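Local coordinates for cell surface protein (Faecalibacterium prausnitzii A2-165, PDB 4GT6), which is of unknown function but probably binds other proteins outside the cell through an extracellular domain of BspA-type leucine-rich repeats, at residues 198-204 and 258-262; 232-236 and 252-257; 279-283 and 303-307; 325-331 and 348-354. The contacts are given in a common frame with arbitrary orientation. Where two conformers were deposited one is given. Residues are numbered along the deposited sequence.

In the fold
The four contacts lie along the leucine-rich repeat solenoid and follow one another from its middle toward the C terminus. Contact 1 opens first, at 198-204, and closes at 258-262 after 53 intervening residues. Contact 2 is nested inside that loop, closes before it, and pairs strand 233-237 with strand 253-256. Contact 3 (279-283 with 303-307) and contact 4 (325-331 with 348-354) come later, in series, each spanning one repeat. Neighbours are bonded: Thr258 and Phe261 of contact 1 meet Thr281 and Ala283 of contact 3, and Ser305 and Phe307 of contact 3 meet Asp327 and Ala329 of contact 4.

Contact 1: 198-204 and 258-262; sequences TNAFSEC and THAFD. With EDO (1,2-ethanediol), chain G; EDO (1,2-ethanediol), chain L; EDO (1,2-ethanediol), chain F.
Two equivalent turns of a BspA-type leucine-rich repeat solenoid meet here, although 53 residues separate them in sequence. Neither segment is regular helix or strand. Type I beta turns run from Asn199 to Ser202 and from His259 to Asp262. Asn199 and His259 both have positive phi, 62° and 54°. The CA atoms pair Asn199 with Thr258 at 6.7 Å, Ser202 with His259 at 5.6 Å and Glu203 with Asp262 at 6.4 Å. The backbones stay apart and side chains bridge the gap.

Thr258, chi1 t, points its CB toward 198-204. Its CG2 lies 3.3 Å from Thr198 CG2 and 3.3 Å from Asn199 OD1. Asn199, chi1 m, brings its amide end closer: His259 ND1 donates to Asn199 OD1 at 2.8 Å, near the plane of the imidazole ring. His259 CB also packs on Ser202 CB at 3.8 Å. A 1,2-ethanediol, probably from the crystallisation liquor, links this end. Asn199 ND2 donates to its O1 at 3.0 Å, and that O1 donates to Thr258 OG1 at 2.6 Å.

Asp262, chi1 p, turns toward the other loop and also forms a salt bridge with Arg237, which lies in the excursion between the turns. Arg237 NH1 also bonds to Phe201 O, so this residue ties to both turns. The backbone of Glu203 completes the contact, with its N donating to Asp262 OD2 at 2.8 Å.

Contact 2: 232-236 and 252-257; sequences DYALI and GVARIE. With EDO (1,2-ethanediol), chain B.
Leu235 lays its side chain over Val253, CB to CG1 at 4.3 Å, on one face of a parallel strand pair in the leucine-rich repeat domain. The axes of strands 233-236 and 253-256 come within 4.7 Å, at 32°, with a signed crossing angle of -32°. Tyr233 pairs with Val253 and Ala234 with Arg255, each at CA-CA 4.6 Å. Leu235 pairs with Ile256 at 4.9 Å. The register slips by one between the first two pairs, so Ala254 is the extra residue of a beta bulge. Its phi/psi of -98/-18 breaks the extended conformation.

Four backbone bonds join the strands. Tyr233 N to Gly252 O is weak at 3.3 Å. Ala254 N gives to Tyr233 O at 2.7 Å, Leu235 N to Arg255 O at 2.8 Å, and Glu257 N to Leu235 O at 2.9 Å. Gly252 has phi 108°, where a side chain would jam against the preceding carbonyl.

Tyr233, Leu235, Val253 and Ile256 share one face. Tyr233 CB reaches Val253 CG2 at 4.3 Å. Ala234 and Arg255 share the other face, with CB atoms 4.1 Å apart. Strands 224-227 and 278-279 flank the pair in a four-stranded mixed sheet. The end of the extended Arg255, chi1 to chi3 all t, leads away from 232-236 and forms a salt bridge with Glu257, Arg255 NE to Glu257 OE1 at 2.7 Å.

Contact 3: 279-283 and 303-307; sequences IGTGA and PESVF. With EDO (1,2-ethanediol), chain B.
Two type II beta turns stack one on the other, Gly280 to Ala283 against Pro303 to Val306, in successive coils of the leucine-rich repeat solenoid. The CA atoms of Gly282 and Val306 are 4.0 Å apart, and those of Thr281 and Glu304 5.0 Å.

The main bump is the Pro303 ring, in C-gamma endo pucker. It fits into the bend of the backbone at 279-281. Its CG lies 3.2 Å from Ile279 O and 3.3 Å from Gly280 O, while Pro303 CB is 3.9 Å from Thr281 N. Ile279, chi1 m, sets its CG2 4.0 Å from Pro303 CG and 4.0 Å from Val306 CG2, so it packs on both. Val306, chi1 p, also brings its CG2 to 4.4 Å from Ala283 CB.

Gly282 has phi/psi 56/31, a positive phi that favours glycine, and its CA lies against the second turn. Gly282 N donates to Glu304 O at 2.8 Å, and Gly282 CA makes a CA-H...O contact with Ser305 O at 3.3 Å. Thr281 CG2 rests 3.4 Å from Glu304 O. One water bonds to Thr281 OG1 at 2.8 Å and accepts from Glu304 N at 2.9 Å.

The turns follow the short strands 278-279 and 301-302. Backbone bonds tie 279-283 to Ile256, His259 and Phe261 in the preceding coil, and 303-307 to Asp327 in the next.

Contact 4: 325-331 and 348-354; sequences ILDDAFA and IPESAFS
This is a coil-to-coil packing contact near the C-terminal end of the modelled solenoid. Segment 325-331 follows strand 324-325 and makes a type II turn, Leu326 to Ala329, then a type I turn, Asp328 to Ala331. In 348-354, residues 350-352 have helical phi/psi without the regular bonds. Asp328 CA lies 4.1 Å from Ala352 CA, and Phe330 CA 5.3 Å from Phe353 CA.

Ser351, chi1 p, points toward the other turn. Its OG donates to Asp327 OD1 at 2.6 Å and accepts from Asp328 N at 3.1 Å. Phe330 N donates to Ala352 O at 2.8 Å. Ile325 CG2 packs on Ala352 CB at 3.9 Å.

Phe330 and Phe353, both chi1 m, lie with planes 6° apart and centroids 5.2 Å apart. They are slid so far that the rings barely overlap, with Phe330 CD2 3.5 Å from Phe353 CE1. Phe330 also meets Phe307 of the preceding coil. Such a run of phenylalanines at equivalent positions inside successive turns marks the BspA-type leucine-rich repeat.

Contact 1: 198-204 and 258-262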
loop_
_atom_site.group_PDB
_atom_site.type_symbol
_atom_site.label_atom_id
_atom_site.label_comp_id
_atom_site.label_asym_id
_atom_site.label_seq_id
_atom_site.Cartn_x
_atom_site.Cartn_y
_atom_site.Cartn_z
ATOM N N THR A 198 7.872 -2.995 2.509
ATOM C CA THR A 198 7.983 -2.778 1.061
ATOM C C THR A 198 6.700 -2.159 0.515
ATOM O O THR A 198 5.624 -2.682 0.842
ATOM C CB THR A 198 8.251 -4.140 0.376
ATOM O OG1 THR A 198 9.296 -4.849 1.051
ATOM C CG2 THR A 198 8.606 -3.996 -1.064
ATOM N N ASN A 199 6.795 -1.108 -0.332
ATOM C CA ASN A 199 5.668 -0.479 -1.023
ATOM C C ASN A 199 4.617 0.150 -0.100
ATOM O O ASN A 199 3.521 0.473 -0.576
ATOM C CB ASN A 199 4.995 -1.505 -1.966
ATOM C CG ASN A 199 5.841 -1.844 -3.155
ATOM O OD1 ASN A 199 6.488 -0.973 -3.729
ATOM N ND2 ASN A 199 5.905 -3.127 -3.519
ATOM N N ALA A 200 4.963 0.431 1.170
ATOM C CA ALA A 200 4.039 1.117 2.100
ATOM C C ALA A 200 3.524 2.413 1.496
ATOM O O ALA A 200 2.376 2.773 1.724
ATOM C CB ALA A 200 4.753 1.421 3.423
ATOM N N PHE A 201 4.380 3.123 0.703
ATOM C CA PHE A 201 3.991 4.388 0.090
ATOM C C PHE A 201 4.104 4.352 -1.446
ATOM O O PHE A 201 4.181 5.405 -2.090
ATOM C CB PHE A 201 4.828 5.542 0.690
ATOM C CG PHE A 201 4.558 5.701 2.169
ATOM C CD1 PHE A 201 3.346 6.226 2.620
ATOM C CD2 PHE A 201 5.488 5.271 3.112
ATOM C CE1 PHE A 201 3.088 6.357 3.991
ATOM C CE2 PHE A 201 5.231 5.399 4.487
ATOM C CZ PHE A 201 4.036 5.951 4.917
ATOM N N SER A 202 4.003 3.156 -2.046
ATOM C CA SER A 202 4.025 3.067 -3.511
ATOM C C SER A 202 2.723 3.665 -4.083
ATOM O O SER A 202 1.704 3.744 -3.375
ATOM C CB SER A 202 4.202 1.624 -3.970
ATOM O OG SER A 202 3.058 0.851 -3.619
ATOM N N GLU A 203 2.795 4.213 -5.316
ATOM C CA GLU A 203 1.634 4.813 -5.996
ATOM C C GLU A 203 0.948 5.944 -5.170
ATOM O O GLU A 203 -0.261 6.104 -5.235
ATOM C CB GLU A 203 0.601 3.715 -6.371
ATOM C CG GLU A 203 1.146 2.681 -7.343
ATOM C CD GLU A 203 0.103 1.624 -7.659
ATOM O OE1 GLU A 203 -0.881 1.958 -8.350
ATOM O OE2 GLU A 203 0.218 0.495 -7.141
ATOM N N CYS A 204 1.715 6.724 -4.399
ATOM C CA CYS A 204 1.139 7.859 -3.681
ATOM C C CYS A 204 1.314 9.078 -4.585
ATOM O O CYS A 204 2.224 9.894 -4.417
ATOM C CB CYS A 204 1.779 8.034 -2.313
ATOM S SG CYS A 204 1.228 6.793 -1.106
ATOM N N THR A 258 12.002 -0.370 -4.227
ATOM C CA THR A 258 10.938 -0.569 -5.210
ATOM C C THR A 258 9.953 0.608 -5.178
ATOM O O THR A 258 9.578 1.080 -4.101
ATOM C CB THR A 258 10.249 -1.939 -5.011
ATOM O OG1 THR A 258 9.250 -2.125 -6.022
ATOM C CG2 THR A 258 9.614 -2.104 -3.637
ATOM N N HIS A 259 9.587 1.115 -6.373
ATOM C CA HIS A 259 8.640 2.228 -6.582
ATOM C C HIS A 259 9.011 3.514 -5.798
ATOM O O HIS A 259 8.130 4.339 -5.544
ATOM C CB HIS A 259 7.201 1.743 -6.231
ATOM C CG HIS A 259 6.776 0.576 -7.077
ATOM N ND1 HIS A 259 6.649 -0.700 -6.549
ATOM C CD2 HIS A 259 6.515 0.524 -8.404
ATOM C CE1 HIS A 259 6.310 -1.483 -7.568
ATOM N NE2 HIS A 259 6.194 -0.785 -8.699
ATOM N N ALA A 260 10.314 3.715 -5.444
ATOM C CA ALA A 260 10.693 4.890 -4.638
ATOM C C ALA A 260 10.408 6.207 -5.367
ATOM O O ALA A 260 10.123 7.217 -4.721
ATOM C CB ALA A 260 12.175 4.824 -4.243
ATOM N N PHE A 261 10.491 6.197 -6.713
ATOM C CA PHE A 261 10.250 7.394 -7.535
ATOM C C PHE A 261 9.089 7.176 -8.490
ATOM O O PHE A 261 9.009 7.850 -9.507
ATOM C CB PHE A 261 11.503 7.761 -8.358
ATOM C CG PHE A 261 12.700 8.293 -7.620
ATOM C CD1 PHE A 261 13.636 7.424 -7.059
ATOM C CD2 PHE A 261 12.960 9.664 -7.575
ATOM C CE1 PHE A 261 14.778 7.916 -6.414
ATOM C CE2 PHE A 261 14.092 10.157 -6.914
ATOM C CZ PHE A 261 14.999 9.280 -6.343
ATOM N N ASP A 262 8.159 6.270 -8.174
ATOM C CA ASP A 262 7.078 6.050 -9.119
ATOM C C ASP A 262 6.189 7.302 -9.236
ATOM O O ASP A 262 6.045 8.073 -8.275
ATOM C CB ASP A 262 6.258 4.777 -8.799
ATOM C CG ASP A 262 5.375 4.755 -7.539
ATOM O OD1 ASP A 262 5.395 5.733 -6.774
ATOM O OD2 ASP A 262 4.659 3.760 -7.339
HETATM C C1 EDO G . 2.822 -2.270 -7.243
HETATM O O1 EDO G . 2.990 -3.238 -6.220
HETATM C C2 EDO G . 3.143 -0.875 -6.653
HETATM O O2 EDO G . 2.177 -0.530 -5.691
HETATM C C1 EDO L . 7.480 -5.563 -5.459
HETATM O O1 EDO L . 7.625 -4.175 -5.714
HETATM C C2 EDO L . 8.788 -6.221 -4.983
HETATM O O2 EDO L . 9.020 -5.871 -3.639
HETATM C C1 EDO F . 9.303 0.982 1.536
HETATM O O1 EDO F . 9.119 0.584 0.149
HETATM C C2 EDO F . 10.295 -0.000 2.241
HETATM O O2 EDO F . 10.881 0.506 3.447
#

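Contact 2: 232-236 and 252-257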
loop_
_atom_site.group_PDB
_atom_site.type_symbol
_atom_site.label_atom_id
_atom_site.label_comp_id
_atom_site.label_asym_id
_atom_site.label_seq_id
_atom_site.Cartn_x
_atom_site.Cartn_y
_atom_site.Cartn_z
ATOM N N ASP A 232 24.274 2.571 6.228
ATOM C CA ASP A 232 23.766 2.630 4.849
ATOM C C ASP A 232 22.354 3.150 4.831
ATOM O O ASP A 232 21.607 2.935 5.794
ATOM C CB ASP A 232 23.745 1.232 4.187
ATOM C CG ASP A 232 25.074 0.696 3.681
ATOM O OD1 ASP A 232 26.062 1.477 3.644
ATOM O OD2 ASP A 232 25.111 -0.487 3.268
ATOM N N TYR A 233 21.946 3.754 3.704
ATOM C CA TYR A 233 20.577 4.189 3.545
ATOM C C TYR A 233 19.966 3.571 2.301
ATOM O O TYR A 233 20.666 3.351 1.315
ATOM C CB TYR A 233 20.498 5.718 3.394
ATOM C CG TYR A 233 20.864 6.525 4.615
ATOM C CD1 TYR A 233 22.189 6.690 4.990
ATOM C CD2 TYR A 233 19.894 7.210 5.335
ATOM C CE1 TYR A 233 22.543 7.499 6.070
ATOM C CE2 TYR A 233 20.234 8.004 6.435
ATOM C CZ TYR A 233 21.560 8.168 6.779
ATOM O OH TYR A 233 21.899 8.969 7.849
ATOM N N ALA A 234 18.662 3.351 2.334
ATOM C CA ALA A 234 17.888 2.974 1.155
ATOM C C ALA A 234 16.911 4.114 0.925
ATOM O O ALA A 234 16.273 4.567 1.887
ATOM C CB ALA A 234 17.138 1.647 1.372
ATOM N N LEU A 235 16.789 4.598 -0.313
ATOM C CA LEU A 235 15.810 5.648 -0.615
ATOM C C LEU A 235 14.467 4.949 -0.815
ATOM O O LEU A 235 14.353 4.101 -1.700
ATOM C CB LEU A 235 16.234 6.432 -1.887
ATOM C CG LEU A 235 15.550 7.786 -2.106
ATOM C CD1 LEU A 235 16.403 8.666 -3.019
ATOM C CD2 LEU A 235 14.137 7.645 -2.745
ATOM N N ILE A 236 13.466 5.269 0.017
ATOM C CA ILE A 236 12.215 4.522 -0.087
ATOM C C ILE A 236 11.052 5.348 -0.667
ATOM O O ILE A 236 10.184 4.747 -1.309
ATOM C CB ILE A 236 11.854 3.815 1.246
ATOM C CG1 ILE A 236 11.457 4.783 2.365
ATOM C CG2 ILE A 236 12.997 2.787 1.701
ATOM C CD1 ILE A 236 10.953 4.069 3.624
ATOM N N GLY A 252 26.129 7.740 -0.054
ATOM C CA GLY A 252 25.794 7.054 1.195
ATOM C C GLY A 252 24.502 6.261 1.073
ATOM O O GLY A 252 24.167 5.473 1.966
ATOM N N VAL A 253 23.776 6.448 -0.050
ATOM C CA VAL A 253 22.556 5.678 -0.367
ATOM C C VAL A 253 23.022 4.413 -1.084
ATOM O O VAL A 253 23.751 4.511 -2.076
ATOM C CB VAL A 253 21.530 6.483 -1.206
ATOM C CG1 VAL A 253 20.392 5.562 -1.710
ATOM C CG2 VAL A 253 20.961 7.644 -0.387
ATOM N N ALA A 254 22.654 3.238 -0.562
ATOM C CA ALA A 254 23.096 1.958 -1.133
ATOM C C ALA A 254 22.057 1.331 -2.048
ATOM O O ALA A 254 22.383 0.448 -2.847
ATOM C CB ALA A 254 23.417 0.990 -0.009
ATOM N N ARG A 255 20.804 1.771 -1.928
ATOM C CA ARG A 255 19.707 1.159 -2.676
ATOM C C ARG A 255 18.600 2.157 -2.951
ATOM O O ARG A 255 18.286 2.986 -2.098
ATOM C CB ARG A 255 19.146 -0.024 -1.830
ATOM C CG ARG A 255 17.790 -0.603 -2.340
ATOM C CD ARG A 255 17.576 -2.053 -1.970
ATOM N NE ARG A 255 16.270 -2.553 -2.431
ATOM C CZ ARG A 255 16.066 -3.270 -3.535
ATOM N NH1 ARG A 255 17.075 -3.555 -4.348
ATOM N NH2 ARG A 255 14.847 -3.701 -3.837
ATOM N N ILE A 256 17.998 2.053 -4.141
ATOM C CA ILE A 256 16.776 2.770 -4.491
ATOM C C ILE A 256 15.713 1.690 -4.364
ATOM O O ILE A 256 15.726 0.738 -5.155
ATOM C CB ILE A 256 16.790 3.448 -5.892
ATOM C CG1 ILE A 256 17.944 4.449 -6.032
ATOM C CG2 ILE A 256 15.431 4.136 -6.141
ATOM C CD1 ILE A 256 18.322 4.727 -7.519
ATOM N N GLU A 257 14.842 1.789 -3.346
ATOM C CA GLU A 257 13.866 0.746 -3.076
ATOM C C GLU A 257 12.740 0.736 -4.157
ATOM O O GLU A 257 12.612 1.673 -4.955
ATOM C CB GLU A 257 13.330 0.869 -1.632
ATOM C CG GLU A 257 12.620 -0.366 -1.079
ATOM C CD GLU A 257 13.317 -1.685 -1.355
ATOM O OE1 GLU A 257 14.321 -1.972 -0.664
ATOM O OE2 GLU A 257 12.933 -2.375 -2.330
HETATM C C1 EDO B . 13.585 -6.120 -6.600
HETATM O O1 EDO B . 12.838 -5.037 -6.032
HETATM C C2 EDO B . 14.942 -5.636 -7.170
HETATM O O2 EDO B . 15.950 -5.668 -6.171
#

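Contact 3: 279-283 and 303-307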
loop_
_atom_site.group_PDB
_atom_site.type_symbol
_atom_site.label_atom_id
_atom_site.label_comp_id
_atom_site.label_asym_id
_atom_site.label_seq_id
_atom_site.Cartn_x
_atom_site.Cartn_y
_atom_site.Cartn_z
ATOM N N ILE A 279 18.647 -1.335 -7.461
ATOM C CA ILE A 279 17.407 -0.593 -7.736
ATOM C C ILE A 279 16.256 -1.579 -7.666
ATOM O O ILE A 279 16.350 -2.655 -8.266
ATOM C CB ILE A 279 17.461 0.085 -9.129
ATOM C CG1 ILE A 279 18.707 0.982 -9.291
ATOM C CG2 ILE A 279 16.194 0.894 -9.385
ATOM C CD1 ILE A 279 18.952 1.427 -10.755
ATOM N N GLY A 280 15.174 -1.197 -6.984
ATOM C CA GLY A 280 14.003 -2.046 -6.855
ATOM C C GLY A 280 13.083 -1.978 -8.058
ATOM O O GLY A 280 13.116 -1.021 -8.838
ATOM N N THR A 281 12.208 -2.969 -8.173
ATOM C CA THR A 281 11.176 -3.038 -9.218
ATOM C C THR A 281 10.409 -1.710 -9.328
ATOM O O THR A 281 10.027 -1.126 -8.306
ATOM C CB THR A 281 10.179 -4.171 -8.880
ATOM O OG1 THR A 281 10.888 -5.410 -8.895
ATOM C CG2 THR A 281 8.986 -4.231 -9.874
ATOM N N GLY A 282 10.224 -1.245 -10.563
ATOM C CA GLY A 282 9.436 -0.056 -10.883
ATOM C C GLY A 282 9.876 1.205 -10.164
ATOM O O GLY A 282 9.057 2.095 -9.924
ATOM N N ALA A 283 11.172 1.321 -9.866
ATOM C CA ALA A 283 11.676 2.473 -9.124
ATOM C C ALA A 283 11.298 3.803 -9.766
ATOM O O ALA A 283 10.968 4.714 -9.037
ATOM C CB ALA A 283 13.175 2.385 -8.961
ATOM N N PRO A 303 15.886 -3.496 -13.022
ATOM C CA PRO A 303 14.828 -4.393 -12.546
ATOM C C PRO A 303 13.550 -4.277 -13.354
ATOM O O PRO A 303 13.407 -3.383 -14.188
ATOM C CB PRO A 303 14.628 -3.944 -11.099
ATOM C CG PRO A 303 14.935 -2.477 -11.137
ATOM C CD PRO A 303 16.119 -2.386 -12.071
ATOM N N GLU A 304 12.593 -5.154 -13.066
ATOM C CA GLU A 304 11.318 -5.158 -13.748
ATOM C C GLU A 304 10.641 -3.779 -13.689
ATOM O O GLU A 304 10.656 -3.129 -12.642
ATOM C CB GLU A 304 10.437 -6.236 -13.088
ATOM C CG GLU A 304 8.982 -6.268 -13.504
ATOM C CD GLU A 304 8.235 -7.292 -12.674
ATOM O OE1 GLU A 304 8.740 -8.435 -12.558
ATOM O OE2 GLU A 304 7.208 -6.925 -12.056
ATOM N N SER A 305 10.106 -3.317 -14.847
ATOM C CA SER A 305 9.350 -2.060 -15.004
ATOM C C SER A 305 10.099 -0.815 -14.491
ATOM O O SER A 305 9.441 0.184 -14.188
ATOM C CB SER A 305 8.015 -2.149 -14.257
ATOM O OG SER A 305 7.212 -3.246 -14.658
ATOM N N VAL A 306 11.444 -0.851 -14.422
ATOM C CA VAL A 306 12.220 0.254 -13.805
ATOM C C VAL A 306 11.871 1.641 -14.425
ATOM O O VAL A 306 11.686 2.594 -13.671
ATOM C CB VAL A 306 13.752 -0.006 -13.745
ATOM C CG1 VAL A 306 14.362 -0.266 -15.126
ATOM C CG2 VAL A 306 14.490 1.112 -12.984
ATOM N N PHE A 307 11.764 1.739 -15.752
ATOM C CA PHE A 307 11.417 2.977 -16.454
ATOM C C PHE A 307 10.157 2.804 -17.292
ATOM O O PHE A 307 9.946 3.556 -18.236
ATOM C CB PHE A 307 12.591 3.452 -17.336
ATOM C CG PHE A 307 13.833 3.754 -16.534
ATOM C CD1 PHE A 307 13.878 4.850 -15.673
ATOM C CD2 PHE A 307 14.970 2.960 -16.656
ATOM C CE1 PHE A 307 15.023 5.115 -14.909
ATOM C CE2 PHE A 307 16.112 3.225 -15.894
ATOM C CZ PHE A 307 16.132 4.296 -15.024
HETATM C C1 EDO B . 13.585 -6.120 -6.600
HETATM O O1 EDO B . 12.838 -5.037 -6.032
HETATM C C2 EDO B . 14.942 -5.636 -7.170
HETATM O O2 EDO B . 15.950 -5.668 -6.171
HETATM O O HOH W 1 12.695 -6.721 -10.583
#

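Contact 4: 325-331 and 348-354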
loop_
_atom_site.group_PDB
_atom_site.type_symbol
_atom_site.label_atom_id
_atom_site.label_comp_id
_atom_site.label_asym_id
_atom_site.label_seq_id
_atom_site.Cartn_x
_atom_site.Cartn_y
_atom_site.Cartn_z
ATOM N N ILE A 325 18.404 -6.772 -18.196
ATOM C CA ILE A 325 17.364 -5.752 -18.295
ATOM C C ILE A 325 16.081 -6.563 -18.175
ATOM O O ILE A 325 15.785 -7.337 -19.079
ATOM C CB ILE A 325 17.511 -4.974 -19.636
ATOM C CG1 ILE A 325 18.857 -4.215 -19.714
ATOM C CG2 ILE A 325 16.310 -4.040 -19.880
ATOM C CD1 ILE A 325 19.161 -3.553 -21.124
ATOM N N LEU A 326 15.372 -6.460 -17.046
ATOM C CA LEU A 326 14.234 -7.342 -16.800
ATOM C C LEU A 326 12.938 -6.922 -17.513
ATOM O O LEU A 326 12.901 -5.932 -18.245
ATOM C CB LEU A 326 14.005 -7.519 -15.281
ATOM C CG LEU A 326 15.174 -8.146 -14.471
ATOM C CD1 LEU A 326 14.725 -8.454 -13.029
ATOM C CD2 LEU A 326 15.689 -9.432 -15.123
ATOM N N ASP A 327 11.882 -7.728 -17.334
ATOM C CA ASP A 327 10.589 -7.535 -18.003
ATOM C C ASP A 327 10.052 -6.112 -17.864
ATOM O O ASP A 327 10.137 -5.521 -16.795
ATOM C CB ASP A 327 9.555 -8.523 -17.456
ATOM C CG ASP A 327 9.646 -9.900 -18.101
ATOM O OD1 ASP A 327 9.315 -10.021 -19.302
ATOM O OD2 ASP A 327 10.003 -10.854 -17.400
ATOM N N ASP A 328 9.544 -5.549 -18.977
ATOM C CA ASP A 328 8.925 -4.227 -19.022
ATOM C C ASP A 328 9.844 -3.072 -18.545
ATOM O O ASP A 328 9.329 -1.998 -18.260
ATOM C CB ASP A 328 7.638 -4.231 -18.155
ATOM C CG ASP A 328 6.501 -5.078 -18.681
ATOM O OD1 ASP A 328 6.519 -5.417 -19.890
ATOM O OD2 ASP A 328 5.560 -5.353 -17.903
ATOM N N ALA A 329 11.183 -3.256 -18.509
ATOM C CA ALA A 329 12.098 -2.206 -18.039
ATOM C C ALA A 329 11.868 -0.848 -18.743
ATOM O O ALA A 329 11.968 0.184 -18.083
ATOM C CB ALA A 329 13.541 -2.632 -18.201
ATOM N N PHE A 330 11.553 -0.852 -20.046
ATOM C CA PHE A 330 11.275 0.385 -20.799
ATOM C C PHE A 330 9.917 0.307 -21.494
ATOM O O PHE A 330 9.711 0.989 -22.500
ATOM C CB PHE A 330 12.389 0.661 -21.831
ATOM C CG PHE A 330 13.716 0.961 -21.181
ATOM C CD1 PHE A 330 14.046 2.263 -20.805
ATOM C CD2 PHE A 330 14.608 -0.066 -20.880
ATOM C CE1 PHE A 330 15.278 2.541 -20.209
ATOM C CE2 PHE A 330 15.832 0.210 -20.270
ATOM C CZ PHE A 330 16.169 1.512 -19.958
ATOM N N ALA A 331 8.986 -0.512 -20.973
ATOM C CA ALA A 331 7.670 -0.682 -21.613
ATOM C C ALA A 331 6.894 0.629 -21.650
ATOM O O ALA A 331 6.732 1.285 -20.618
ATOM C CB ALA A 331 6.854 -1.746 -20.892
ATOM N N ILE A 348 17.650 -9.985 -22.012
ATOM C CA ILE A 348 16.696 -8.907 -22.348
ATOM C C ILE A 348 15.400 -9.576 -22.815
ATOM O O ILE A 348 15.323 -9.979 -23.976
ATOM C CB ILE A 348 17.179 -7.854 -23.420
ATOM C CG1 ILE A 348 18.580 -7.263 -23.127
ATOM C CG2 ILE A 348 16.122 -6.733 -23.601
ATOM C CD1 ILE A 348 19.214 -6.497 -24.311
ATOM N N PRO A 349 14.370 -9.705 -21.951
ATOM C CA PRO A 349 13.088 -10.268 -22.424
ATOM C C PRO A 349 12.458 -9.350 -23.474
ATOM O O PRO A 349 12.716 -8.147 -23.449
ATOM C CB PRO A 349 12.221 -10.338 -21.158
ATOM C CG PRO A 349 13.101 -10.014 -20.028
ATOM C CD PRO A 349 14.280 -9.266 -20.545
ATOM N N GLU A 350 11.637 -9.903 -24.395
ATOM C CA GLU A 350 10.969 -9.125 -25.443
ATOM C C GLU A 350 10.145 -7.961 -24.847
ATOM O O GLU A 350 10.050 -6.895 -25.452
ATOM C CB GLU A 350 10.064 -10.043 -26.279
ATOM C CG GLU A 350 9.673 -9.470 -27.630
ATOM C CD GLU A 350 8.623 -10.252 -28.399
ATOM O OE1 GLU A 350 8.407 -11.446 -28.085
ATOM O OE2 GLU A 350 8.015 -9.666 -29.324
ATOM N N SER A 351 9.569 -8.151 -23.645
ATOM C CA SER A 351 8.729 -7.105 -23.037
ATOM C C SER A 351 9.531 -5.871 -22.568
ATOM O O SER A 351 8.929 -4.817 -22.358
ATOM C CB SER A 351 7.945 -7.668 -21.860
ATOM O OG SER A 351 8.846 -7.904 -20.792
ATOM N N ALA A 352 10.867 -5.990 -22.410
ATOM C CA ALA A 352 11.688 -4.874 -21.919
ATOM C C ALA A 352 11.565 -3.631 -22.819
ATOM O O ALA A 352 11.563 -2.516 -22.308
ATOM C CB ALA A 352 13.145 -5.301 -21.802
ATOM N N PHE A 353 11.400 -3.820 -24.134
ATOM C CA PHE A 353 11.279 -2.692 -25.058
ATOM C C PHE A 353 9.939 -2.729 -25.807
ATOM O O PHE A 353 9.852 -2.244 -26.938
ATOM C CB PHE A 353 12.488 -2.661 -26.022
ATOM C CG PHE A 353 13.765 -2.328 -25.286
ATOM C CD1 PHE A 353 14.063 -1.014 -24.935
ATOM C CD2 PHE A 353 14.639 -3.331 -24.888
ATOM C CE1 PHE A 353 15.218 -0.709 -24.220
ATOM C CE2 PHE A 353 15.800 -3.026 -24.167
ATOM C CZ PHE A 353 16.074 -1.720 -23.827
ATOM N N SER A 354 8.876 -3.254 -25.150
ATOM C CA SER A 354 7.536 -3.319 -25.734
ATOM C C SER A 354 6.940 -1.917 -25.794
ATOM O O SER A 354 7.227 -1.092 -24.928
ATOM C CB SER A 354 6.636 -4.263 -24.941
ATOM O OG SER A 354 6.555 -3.896 -23.574
HETATM O O HOH W 2 9.014 -10.802 -22.664
#